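Side-chain contacts in soluble lytic murein transglycosylase (Pseudomonas aeruginosa, PDB 5OHU), which cleaves the glycan strands of peptidoglycan as a lytic transglycosylase, taking part in both the exolytic and the endolytic turnover of the cell wall: residues L100-L105 and V116-P121; G110-F115 and G133-G138; K287-R292 and L317-R322; R584-D589 and D596-T601. All blocks are in the same frame, centred on the assembly; numbering follows the deposited sequence.

In the fold
The four contacts form two pairs on opposite sides of the chain's centre in a mainly helical protein. Interactions 1 and 2 share helix 112-118, and their centres lie 10 Å apart; L103 of the first packs on the F115 carbonyl of the second. Interactions 3 and 4 have centres 11 Å apart and meet through R319, which is probably hydrogen-bonded to T601 and to the W586 carbonyl. The pairs are far apart, interactions 2 and 4 by about 57 Å between centres. Interaction 4 belongs to the catalytic transglycosylase (SLT) part of the chain, and interaction 3 leans against it, whereas the Y135 side chain of interaction 2 has a phosphate about 3 Å away, probably from the crystallisation liquor.

Interaction 1. Residues L100-L105 and V116-P121; sequences LRWLRL and VNYYDP
An edge-to-face aromatic pair, W102 against Y118, and a leucine laid beside it join helix 95-108 to the end of helix 112-118, its successor in the chain. The six-membered ring of W102 presents its edge to one face of Y118. Its CZ3 is the leading atom, 3.8 Å from Y118 CD2 and above the rim of the tyrosine ring, not its middle. The ring centroids are 5.4 Å apart and the planes meet at 68°, a tilted T-shaped stack. The indole points this way because an extended first torsion (chi1 -171°) swings its benzo end out from the helix.

L103, one residue on, brings both methyls near Y118 CB, CD2 at 4.0 Å from it. CD1 reaches further, to 3.8 Å from Y119 N. The leucine therefore packs where the chain leaves helix 112-118, since Y119 is the first residue with non-helical backbone angles. The ring of Y119 turns away from L103; its hydroxyl is hydrogen-bonded to D129, and its ring stacks with that of Y132.

No hydrogen bond crosses between the two segments themselves; one turn earlier in helix 95-108, K99 NZ is bonded to the Y118 carbonyl. V82, E83 and L86 of helix 79-88 touch W102, and L128 of helix 126-138 touches L103, which places the two residues between the preceding and the following helices. Consecutive helices packed in this way through adjoining residues, with a short turn between them, are typical of an alpha-helical solenoid built from helical hairpins.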
# COMPACT_ATOMS: atom_id res chain seq x y z
N LEU A 100 4.04 -25.04 5.41
CA LEU A 100 5.00 -25.03 4.31
C LEU A 100 6.05 -26.12 4.49
O LEU A 100 6.27 -26.94 3.59
CB LEU A 100 5.67 -23.65 4.23
CG LEU A 100 6.83 -23.54 3.25
CD1 LEU A 100 6.34 -23.74 1.84
CD2 LEU A 100 7.52 -22.18 3.41
N ARG A 101 6.67 -26.16 5.67
CA ARG A 101 7.72 -27.14 5.94
C ARG A 101 7.20 -28.57 5.89
O ARG A 101 7.82 -29.45 5.29
CB ARG A 101 8.32 -26.85 7.30
CG ARG A 101 9.38 -25.84 7.23
CD ARG A 101 9.51 -25.14 8.54
NE ARG A 101 10.37 -23.98 8.35
CZ ARG A 101 10.59 -23.06 9.27
NH1 ARG A 101 10.00 -23.18 10.45
NH2 ARG A 101 11.39 -22.04 8.99
N TRP A 102 6.06 -28.82 6.53
CA TRP A 102 5.50 -30.17 6.53
C TRP A 102 5.09 -30.60 5.12
O TRP A 102 5.46 -31.69 4.67
CB TRP A 102 4.33 -30.23 7.49
CG TRP A 102 3.84 -31.59 7.69
CD1 TRP A 102 4.58 -32.69 8.01
CD2 TRP A 102 2.48 -32.02 7.61
NE1 TRP A 102 3.76 -33.78 8.11
CE2 TRP A 102 2.47 -33.40 7.88
CE3 TRP A 102 1.28 -31.37 7.32
CZ2 TRP A 102 1.29 -34.14 7.88
CZ3 TRP A 102 0.12 -32.11 7.32
CH2 TRP A 102 0.13 -33.48 7.61
N LEU A 103 4.34 -29.75 4.40
CA LEU A 103 3.89 -30.12 3.05
C LEU A 103 5.08 -30.39 2.14
O LEU A 103 5.01 -31.28 1.27
CB LEU A 103 2.99 -29.02 2.46
CG LEU A 103 1.49 -28.93 2.87
CD1 LEU A 103 0.63 -29.90 2.09
CD2 LEU A 103 1.30 -29.26 4.33
N ARG A 104 6.17 -29.65 2.32
CA ARG A 104 7.41 -29.94 1.61
C ARG A 104 7.90 -31.36 1.91
O ARG A 104 8.17 -32.15 0.99
CB ARG A 104 8.44 -28.89 2.03
CG ARG A 104 9.67 -28.76 1.21
CD ARG A 104 10.64 -27.81 1.92
NE ARG A 104 10.38 -26.39 1.65
CZ ARG A 104 10.54 -25.42 2.55
NH1 ARG A 104 10.93 -25.71 3.79
NH2 ARG A 104 10.30 -24.16 2.22
N LEU A 105 7.99 -31.72 3.19
CA LEU A 105 8.30 -33.10 3.55
C LEU A 105 7.33 -34.09 2.89
O LEU A 105 7.76 -35.10 2.32
CB LEU A 105 8.29 -33.27 5.06
CG LEU A 105 9.43 -32.57 5.82
CD1 LEU A 105 9.27 -32.79 7.31
CD2 LEU A 105 10.80 -33.06 5.34
N VAL A 116 -2.39 -33.25 -0.45
CA VAL A 116 -3.55 -32.55 -0.98
C VAL A 116 -4.61 -32.33 0.07
O VAL A 116 -5.43 -31.41 -0.07
CB VAL A 116 -4.19 -33.22 -2.21
CG1 VAL A 116 -3.26 -33.15 -3.41
CG2 VAL A 116 -4.70 -34.65 -1.93
N ASN A 117 -4.64 -33.13 1.13
CA ASN A 117 -5.61 -32.85 2.18
C ASN A 117 -5.32 -31.52 2.85
O ASN A 117 -6.23 -30.87 3.38
CB ASN A 117 -5.63 -33.97 3.22
CG ASN A 117 -6.38 -35.20 2.75
OD1 ASN A 117 -7.04 -35.18 1.71
ND2 ASN A 117 -6.30 -36.27 3.53
N TYR A 118 -4.06 -31.10 2.86
CA TYR A 118 -3.66 -29.91 3.60
C TYR A 118 -3.13 -28.78 2.74
O TYR A 118 -2.90 -27.69 3.29
CB TYR A 118 -2.60 -30.27 4.65
CG TYR A 118 -3.25 -30.98 5.80
CD1 TYR A 118 -3.83 -30.27 6.83
CD2 TYR A 118 -3.37 -32.36 5.80
CE1 TYR A 118 -4.47 -30.92 7.86
CE2 TYR A 118 -4.00 -33.01 6.81
CZ TYR A 118 -4.54 -32.29 7.85
OH TYR A 118 -5.17 -32.95 8.87
N TYR A 119 -2.96 -28.97 1.44
CA TYR A 119 -2.51 -27.88 0.58
C TYR A 119 -3.55 -26.77 0.52
O TYR A 119 -4.70 -27.01 0.12
CB TYR A 119 -2.21 -28.39 -0.83
CG TYR A 119 -2.08 -27.26 -1.81
CD1 TYR A 119 -1.06 -26.33 -1.68
CD2 TYR A 119 -2.98 -27.10 -2.84
CE1 TYR A 119 -0.95 -25.28 -2.55
CE2 TYR A 119 -2.87 -26.04 -3.73
CZ TYR A 119 -1.85 -25.14 -3.58
OH TYR A 119 -1.72 -24.08 -4.46
N ASP A 120 -3.14 -25.56 0.87
CA ASP A 120 -4.00 -24.38 0.87
C ASP A 120 -3.48 -23.35 -0.12
O ASP A 120 -2.47 -22.68 0.17
CB ASP A 120 -4.07 -23.75 2.26
CG ASP A 120 -5.15 -22.66 2.35
OD1 ASP A 120 -5.72 -22.27 1.30
OD2 ASP A 120 -5.46 -22.23 3.48
N PRO A 121 -4.14 -23.14 -1.26
CA PRO A 121 -3.72 -22.06 -2.17
C PRO A 121 -3.60 -20.71 -1.50
O PRO A 121 -2.76 -19.89 -1.89
CB PRO A 121 -4.82 -22.04 -3.23
CG PRO A 121 -5.45 -23.38 -3.19
CD PRO A 121 -5.27 -23.92 -1.79

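Interaction 2. Residues G110-F115 and G133-G138; sequences GDWKTF and GQYQLG
W112 and Y135 carry most of this surface contact, and Q134 adds a small share. W112 stands in the first turn of helix 112-118 and Y135 near the end of helix 126-138, and the two side chains run antiparallel alongside each other. The benzo part of the indole lies over the root of the tyrosine: W112 CE3 is 3.7 Å from Y135 CB, and W112 CZ3 is 3.8 Å from the same carbon. Y135 CA sits over the rim of one indole face. Seen from the other partner, the tryptophan comes to the edge of the phenol, where W112 CB lies in the ring plane, 3.8 Å from Y135 CD1. A chi1 of 167° sets CG of Y135 opposite the backbone N and runs its ring back along the base of W112. Q134 adds its CB, 4.4 Å from W112 CH2.

The start of the tryptophan's helix is fixed from within. D111 occupies the N-cap, and T114 OG1 donates to D111 OD1 at 2.8 Å, coming from above the carboxylate plane. The other oxygen, OD2, is held by N79. G110, just before, closes the preceding helix in a Schellman motif with positive phi.

H139 completes the aromatic group, stacking on Y135 and meeting W112 edge-to-face. With no hydrogen bond between the two segments, the join rests on dispersion and shape, set by how the flat groups fit; polar bonding is left to the helix cap beside it.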
# COMPACT_ATOMS: atom_id res chain seq x y z
N GLY A 110 6.48 -38.49 -1.43
CA GLY A 110 5.38 -39.10 -2.15
C GLY A 110 4.12 -39.32 -1.33
O GLY A 110 3.22 -40.04 -1.79
N ASP A 111 4.01 -38.72 -0.14
CA ASP A 111 2.77 -38.72 0.63
C ASP A 111 1.77 -37.72 0.04
O ASP A 111 1.37 -36.73 0.66
CB ASP A 111 3.06 -38.43 2.10
CG ASP A 111 1.97 -38.97 3.03
OD1 ASP A 111 0.89 -39.29 2.50
OD2 ASP A 111 2.18 -39.04 4.27
N TRP A 112 1.35 -38.02 -1.20
CA TRP A 112 0.52 -37.09 -1.96
C TRP A 112 -0.90 -36.99 -1.41
O TRP A 112 -1.50 -35.92 -1.50
CB TRP A 112 0.48 -37.47 -3.44
CG TRP A 112 1.78 -37.16 -4.11
CD1 TRP A 112 2.69 -38.05 -4.59
CD2 TRP A 112 2.35 -35.85 -4.34
NE1 TRP A 112 3.78 -37.39 -5.11
CE2 TRP A 112 3.60 -36.04 -4.97
CE3 TRP A 112 1.91 -34.55 -4.09
CZ2 TRP A 112 4.41 -34.98 -5.36
CZ3 TRP A 112 2.73 -33.49 -4.46
CH2 TRP A 112 3.96 -33.71 -5.09
N LYS A 113 -1.42 -38.07 -0.82
CA LYS A 113 -2.77 -38.01 -0.28
C LYS A 113 -2.86 -37.06 0.91
O LYS A 113 -3.84 -36.32 1.05
CB LYS A 113 -3.24 -39.41 0.13
CG LYS A 113 -3.58 -40.33 -1.03
CD LYS A 113 -4.12 -41.67 -0.53
CE LYS A 113 -4.66 -42.54 -1.66
NZ LYS A 113 -3.59 -43.37 -2.29
N THR A 114 -1.84 -37.06 1.76
CA THR A 114 -1.80 -36.14 2.89
C THR A 114 -1.47 -34.72 2.42
O THR A 114 -2.00 -33.75 2.97
CB THR A 114 -0.77 -36.61 3.91
OG1 THR A 114 -0.99 -38.00 4.19
CG2 THR A 114 -0.87 -35.81 5.18
N PHE A 115 -0.60 -34.58 1.43
CA PHE A 115 -0.31 -33.27 0.87
C PHE A 115 -1.58 -32.58 0.39
O PHE A 115 -1.85 -31.44 0.79
CB PHE A 115 0.69 -33.39 -0.28
CG PHE A 115 1.02 -32.08 -0.94
CD1 PHE A 115 0.28 -31.60 -2.00
CD2 PHE A 115 2.11 -31.34 -0.51
CE1 PHE A 115 0.58 -30.38 -2.61
CE2 PHE A 115 2.43 -30.13 -1.10
CZ PHE A 115 1.67 -29.65 -2.16
N GLY A 133 0.85 -28.36 -8.64
CA GLY A 133 0.87 -28.65 -10.07
C GLY A 133 1.49 -30.00 -10.37
O GLY A 133 0.98 -30.76 -11.21
N GLN A 134 2.60 -30.33 -9.70
CA GLN A 134 3.19 -31.66 -9.85
C GLN A 134 2.19 -32.75 -9.48
O GLN A 134 2.06 -33.75 -10.19
CB GLN A 134 4.46 -31.79 -9.00
CG GLN A 134 5.66 -30.96 -9.47
CD GLN A 134 6.87 -31.07 -8.55
OE1 GLN A 134 7.52 -30.07 -8.24
NE2 GLN A 134 7.18 -32.29 -8.09
N TYR A 135 1.47 -32.56 -8.38
CA TYR A 135 0.46 -33.53 -8.01
C TYR A 135 -0.57 -33.70 -9.13
O TYR A 135 -0.98 -34.82 -9.45
CB TYR A 135 -0.24 -33.11 -6.72
CG TYR A 135 -1.50 -33.91 -6.46
CD1 TYR A 135 -1.44 -35.12 -5.77
CD2 TYR A 135 -2.73 -33.47 -6.92
CE1 TYR A 135 -2.57 -35.86 -5.55
CE2 TYR A 135 -3.88 -34.21 -6.69
CZ TYR A 135 -3.79 -35.40 -6.02
OH TYR A 135 -4.91 -36.15 -5.77
N GLN A 136 -1.04 -32.59 -9.69
CA GLN A 136 -2.02 -32.69 -10.76
C GLN A 136 -1.45 -33.43 -11.96
O GLN A 136 -2.13 -34.28 -12.55
CB GLN A 136 -2.52 -31.30 -11.17
CG GLN A 136 -3.23 -30.58 -10.04
CD GLN A 136 -3.57 -29.14 -10.37
OE1 GLN A 136 -4.71 -28.71 -10.19
NE2 GLN A 136 -2.58 -28.38 -10.85
N LEU A 137 -0.19 -33.15 -12.33
CA LEU A 137 0.37 -33.83 -13.50
C LEU A 137 0.46 -35.33 -13.28
O LEU A 137 0.17 -36.12 -14.19
CB LEU A 137 1.74 -33.25 -13.87
CG LEU A 137 1.71 -31.86 -14.48
CD1 LEU A 137 3.07 -31.52 -15.07
CD2 LEU A 137 0.64 -31.80 -15.52
N GLY A 138 0.85 -35.76 -12.08
CA GLY A 138 0.96 -37.18 -11.84
C GLY A 138 -0.29 -37.88 -11.33
O GLY A 138 -0.21 -39.08 -11.02

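Interaction 3. Residues K287-R292 and L317-R322; sequences KRFDPR and LLRLGR
F289 carries its CG anti to the carbonyl carbon (chi1 -46°), and R319 starts out extended from its helix before bending at chi2 (84°); together these turns lay the guanidinium flat on the phenylalanine ring. The planes are 15° apart and the group centres 3.8 Å apart, a cation-pi stack. R319 CZ comes within 3.3 Å of F289 CE2, displaced toward that side of the ring, while R319 CD lies almost over the ring centre, with 4.0 Å to the centroid. The aliphatic part of the arginine thus makes a CH-pi contact as its charged end stacks. On the opposite face of the ring sits the carbonyl oxygen of K287, so the phenylalanine is covered on both sides.

The outer nitrogens of R319 are used as well: NH1 is hydrogen-bonded to T601 OG1 and NH2 to the W586 carbonyl, which would hold the guanidinium against rotation over the ring. A smaller apolar contact lies alongside, P291 CB to L320 CD1 at 4.1 Å.

The loop is braced by D290, gripped side-on by R292. R292 NE meets the syn lone pair of D290 OD1 at 3.2 Å, and R292 NH2 forms the salt bridge to OD2 at 2.9 Å. OD1 also takes a capping bond from R292 N at 2.8 Å.

Both segments lie at helix C-termini. F289, with positive phi, is the C-prime residue of the Schellman motif that ends helix 271-287, and G321 fills the corresponding role after helix 307-319; the stack thus joins two Schellman-terminated helix ends.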
# COMPACT_ATOMS: atom_id res chain seq x y z
N LYS A 287 -0.02 13.56 -16.24
CA LYS A 287 0.61 13.91 -14.97
C LYS A 287 1.63 15.03 -15.14
O LYS A 287 2.05 15.61 -14.13
CB LYS A 287 1.27 12.69 -14.34
CG LYS A 287 0.31 11.84 -13.54
CD LYS A 287 0.83 10.39 -13.40
CE LYS A 287 -0.18 9.55 -12.63
NZ LYS A 287 0.35 8.19 -12.30
N ARG A 288 2.00 15.37 -16.36
CA ARG A 288 2.80 16.56 -16.62
C ARG A 288 1.95 17.72 -17.08
O ARG A 288 2.49 18.76 -17.48
CB ARG A 288 3.88 16.26 -17.65
CG ARG A 288 4.82 15.19 -17.21
CD ARG A 288 5.53 14.66 -18.39
NE ARG A 288 6.94 15.05 -18.43
CZ ARG A 288 7.91 14.36 -17.85
NH1 ARG A 288 7.63 13.25 -17.18
NH2 ARG A 288 9.16 14.78 -17.95
N PHE A 289 0.62 17.55 -17.08
CA PHE A 289 -0.30 18.61 -17.43
C PHE A 289 -0.16 19.03 -18.89
O PHE A 289 -0.29 20.20 -19.24
CB PHE A 289 -0.14 19.80 -16.48
CG PHE A 289 -0.06 19.38 -15.02
CD1 PHE A 289 -1.00 18.49 -14.49
CD2 PHE A 289 0.96 19.84 -14.19
CE1 PHE A 289 -0.94 18.10 -13.14
CE2 PHE A 289 1.03 19.45 -12.84
CZ PHE A 289 0.08 18.57 -12.32
N ASP A 290 0.09 18.06 -19.76
CA ASP A 290 0.27 18.34 -21.18
C ASP A 290 -1.06 18.07 -21.87
O ASP A 290 -1.54 16.93 -21.81
CB ASP A 290 1.37 17.44 -21.75
CG ASP A 290 1.68 17.71 -23.23
OD1 ASP A 290 0.79 18.11 -24.02
OD2 ASP A 290 2.85 17.50 -23.60
N PRO A 291 -1.70 19.06 -22.49
CA PRO A 291 -3.04 18.83 -23.06
C PRO A 291 -3.05 17.83 -24.20
O PRO A 291 -4.13 17.37 -24.59
CB PRO A 291 -3.47 20.22 -23.53
CG PRO A 291 -2.16 20.90 -23.85
CD PRO A 291 -1.19 20.40 -22.80
N ARG A 292 -1.89 17.45 -24.73
CA ARG A 292 -1.86 16.40 -25.75
C ARG A 292 -2.37 15.07 -25.19
O ARG A 292 -2.78 14.22 -25.97
CB ARG A 292 -0.45 16.27 -26.33
CG ARG A 292 -0.08 17.41 -27.29
CD ARG A 292 1.36 17.30 -27.79
NE ARG A 292 2.33 17.67 -26.76
CZ ARG A 292 3.64 17.73 -26.95
NH1 ARG A 292 4.16 17.44 -28.14
NH2 ARG A 292 4.43 18.07 -25.93
N LEU A 317 -8.34 18.13 -17.12
CA LEU A 317 -9.28 19.18 -17.49
C LEU A 317 -9.37 20.23 -16.39
O LEU A 317 -9.45 21.42 -16.66
CB LEU A 317 -10.65 18.58 -17.79
CG LEU A 317 -10.71 17.75 -19.08
CD1 LEU A 317 -11.95 16.88 -19.13
CD2 LEU A 317 -10.65 18.70 -20.30
N LEU A 318 -9.36 19.78 -15.13
CA LEU A 318 -9.41 20.72 -14.01
C LEU A 318 -8.14 21.56 -13.96
O LEU A 318 -8.20 22.78 -13.74
CB LEU A 318 -9.60 19.97 -12.69
CG LEU A 318 -10.93 19.22 -12.46
CD1 LEU A 318 -10.77 18.38 -11.22
CD2 LEU A 318 -12.12 20.15 -12.31
N ARG A 319 -6.98 20.94 -14.16
CA ARG A 319 -5.75 21.72 -14.18
C ARG A 319 -5.77 22.75 -15.31
O ARG A 319 -5.19 23.83 -15.18
CB ARG A 319 -4.53 20.81 -14.32
CG ARG A 319 -3.19 21.53 -14.12
CD ARG A 319 -2.80 21.63 -12.65
NE ARG A 319 -1.42 22.11 -12.53
CZ ARG A 319 -0.65 21.95 -11.45
NH1 ARG A 319 -1.10 21.31 -10.39
NH2 ARG A 319 0.57 22.44 -11.45
N LEU A 320 -6.44 22.44 -16.41
CA LEU A 320 -6.44 23.37 -17.53
C LEU A 320 -7.55 24.39 -17.44
O LEU A 320 -7.69 25.21 -18.35
CB LEU A 320 -6.54 22.61 -18.85
CG LEU A 320 -5.29 21.77 -19.14
CD1 LEU A 320 -5.65 20.63 -20.10
CD2 LEU A 320 -4.13 22.61 -19.67
N GLY A 321 -8.36 24.34 -16.38
CA GLY A 321 -9.48 25.26 -16.27
C GLY A 321 -10.63 24.98 -17.21
O GLY A 321 -11.40 25.90 -17.52
N ARG A 322 -10.77 23.75 -17.70
CA ARG A 322 -11.84 23.40 -18.63
C ARG A 322 -13.04 22.80 -17.87
O ARG A 322 -13.34 21.60 -17.92
CB ARG A 322 -11.29 22.48 -19.72
CG ARG A 322 -10.37 23.30 -20.69
CD ARG A 322 -9.43 22.48 -21.59
NE ARG A 322 -10.14 21.60 -22.52
CZ ARG A 322 -9.55 20.87 -23.47
NH1 ARG A 322 -8.23 20.93 -23.65
NH2 ARG A 322 -10.27 20.07 -24.24

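Interaction 4. Residues R584-D589 and D596-T601; sequences RQWLKD and DVWIET
Hydrogen bonding comes first: the indole N-H of W598 reaches back to the W586 carbonyl, with NE1 to O at 3.0 Å and a moderately bent N-H...O angle of 153°. The oxygen lies close to the indole plane, but the donor sits well above the carbonyl plane, 63° out of it, and so does not follow a lone pair. In W598 the first side-chain torsion (chi1 -173°) points CG away from the backbone N and carries the indole across to the other segment. R319 shares the W586 carbonyl, which thus serves two donors.

Apolar contacts flank that bond. W586 CB lies 4.0 Å from W598 CZ2, and the two tryptophan side chains cross at about a right angle, W598 CZ2 coming to the edge of the W586 ring. L587 likewise runs roughly perpendicular to the indole of W598, and its CD2 methyl packs beside the polar nitrogen, 3.6 Å from W598 NE1.

A second polar pattern belongs to the end of helix 595-600. T601 OG1 bonds to V597 O at 2.9 Å, and T601 N bonds to the same oxygen from the opposite face of its plane.

All three touching residues are buried. L571 and A574 of helix 569-578 touch W598, while A578 of that helix and T607 of helix 605-624 touch W586; strand 593-594 lies in the short connection between helices 580-586 and 595-600, paired antiparallel with strand 638-639.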
# COMPACT_ATOMS: atom_id res chain seq x y z
N ARG A 584 8.18 22.00 -5.69
CA ARG A 584 8.47 23.11 -6.60
C ARG A 584 8.20 22.71 -8.05
O ARG A 584 7.70 23.52 -8.83
CB ARG A 584 9.92 23.58 -6.40
CG ARG A 584 10.14 24.28 -5.07
CD ARG A 584 11.55 24.86 -4.91
NE ARG A 584 12.52 23.88 -4.41
CZ ARG A 584 13.49 23.37 -5.15
NH1 ARG A 584 13.63 23.74 -6.42
NH2 ARG A 584 14.33 22.48 -4.63
N GLN A 585 8.50 21.46 -8.42
CA GLN A 585 8.16 21.00 -9.76
C GLN A 585 6.66 21.04 -9.99
O GLN A 585 6.20 21.39 -11.08
CB GLN A 585 8.68 19.59 -10.00
CG GLN A 585 10.19 19.47 -10.01
CD GLN A 585 10.66 18.15 -10.59
OE1 GLN A 585 10.34 17.08 -10.06
NE2 GLN A 585 11.40 18.21 -11.69
N TRP A 586 5.87 20.66 -8.97
CA TRP A 586 4.42 20.67 -9.12
C TRP A 586 3.84 22.08 -9.09
O TRP A 586 2.63 22.24 -9.29
CB TRP A 586 3.79 19.82 -8.02
CG TRP A 586 4.25 18.40 -8.04
CD1 TRP A 586 4.79 17.73 -9.09
CD2 TRP A 586 4.22 17.48 -6.94
NE1 TRP A 586 5.08 16.43 -8.73
CE2 TRP A 586 4.75 16.25 -7.41
CE3 TRP A 586 3.79 17.56 -5.62
CZ2 TRP A 586 4.88 15.13 -6.60
CZ3 TRP A 586 3.91 16.43 -4.81
CH2 TRP A 586 4.45 15.24 -5.30
N LEU A 587 4.66 23.09 -8.86
CA LEU A 587 4.21 24.48 -8.89
C LEU A 587 4.63 25.23 -10.15
O LEU A 587 4.24 26.39 -10.30
CB LEU A 587 4.76 25.20 -7.66
CG LEU A 587 4.15 24.77 -6.33
CD1 LEU A 587 4.91 25.38 -5.17
CD2 LEU A 587 2.69 25.20 -6.30
N LYS A 588 5.42 24.61 -11.04
CA LYS A 588 5.95 25.31 -12.20
C LYS A 588 4.83 25.86 -13.06
O LYS A 588 3.89 25.15 -13.40
CB LYS A 588 6.84 24.39 -13.05
CG LYS A 588 8.06 23.79 -12.35
CD LYS A 588 9.11 23.34 -13.37
CE LYS A 588 9.82 22.03 -12.98
NZ LYS A 588 9.11 20.83 -13.53
N ASP A 589 4.95 27.14 -13.42
CA ASP A 589 4.05 27.80 -14.38
C ASP A 589 2.61 27.84 -13.90
O ASP A 589 1.69 27.94 -14.71
CB ASP A 589 4.13 27.13 -15.76
CG ASP A 589 5.38 27.52 -16.52
OD1 ASP A 589 6.36 27.95 -15.88
OD2 ASP A 589 5.39 27.39 -17.77
N ASP A 596 -7.69 23.45 -4.06
CA ASP A 596 -8.29 22.13 -4.22
C ASP A 596 -7.93 21.52 -5.58
O ASP A 596 -7.73 20.30 -5.67
CB ASP A 596 -9.81 22.19 -4.00
CG ASP A 596 -10.51 23.19 -4.91
OD1 ASP A 596 -9.82 23.93 -5.64
OD2 ASP A 596 -11.76 23.24 -4.88
N VAL A 597 -7.81 22.34 -6.63
CA VAL A 597 -7.30 21.83 -7.91
C VAL A 597 -5.86 21.34 -7.76
O VAL A 597 -5.50 20.27 -8.26
CB VAL A 597 -7.41 22.92 -9.00
CG1 VAL A 597 -6.69 22.44 -10.29
CG2 VAL A 597 -8.86 23.25 -9.30
N TRP A 598 -5.02 22.13 -7.09
CA TRP A 598 -3.62 21.73 -6.94
C TRP A 598 -3.50 20.39 -6.23
O TRP A 598 -2.76 19.51 -6.66
CB TRP A 598 -2.82 22.79 -6.18
CG TRP A 598 -1.34 22.44 -6.20
CD1 TRP A 598 -0.45 22.69 -7.21
CD2 TRP A 598 -0.59 21.75 -5.18
NE1 TRP A 598 0.80 22.22 -6.87
CE2 TRP A 598 0.74 21.65 -5.63
CE3 TRP A 598 -0.92 21.25 -3.91
CZ2 TRP A 598 1.73 21.04 -4.87
CZ3 TRP A 598 0.08 20.64 -3.16
CH2 TRP A 598 1.39 20.54 -3.65
N ILE A 599 -4.25 20.22 -5.13
CA ILE A 599 -4.20 18.96 -4.40
C ILE A 599 -4.68 17.82 -5.28
O ILE A 599 -4.05 16.75 -5.34
CB ILE A 599 -5.04 19.04 -3.11
CG1 ILE A 599 -4.31 19.87 -2.05
CG2 ILE A 599 -5.22 17.64 -2.53
CD1 ILE A 599 -5.28 20.58 -1.11
N GLU A 600 -5.80 18.04 -5.97
CA GLU A 600 -6.39 16.98 -6.78
C GLU A 600 -5.45 16.54 -7.89
O GLU A 600 -5.51 15.38 -8.32
CB GLU A 600 -7.71 17.45 -7.39
CG GLU A 600 -8.54 16.31 -7.91
CD GLU A 600 -8.78 15.27 -6.83
OE1 GLU A 600 -9.31 15.67 -5.75
OE2 GLU A 600 -8.39 14.09 -7.05
N THR A 601 -4.59 17.44 -8.38
CA THR A 601 -3.74 17.14 -9.53
C THR A 601 -2.31 16.86 -9.12
O THR A 601 -1.41 16.89 -9.96
CB THR A 601 -3.78 18.27 -10.56
OG1 THR A 601 -3.30 19.49 -9.99
CG2 THR A 601 -5.22 18.49 -11.08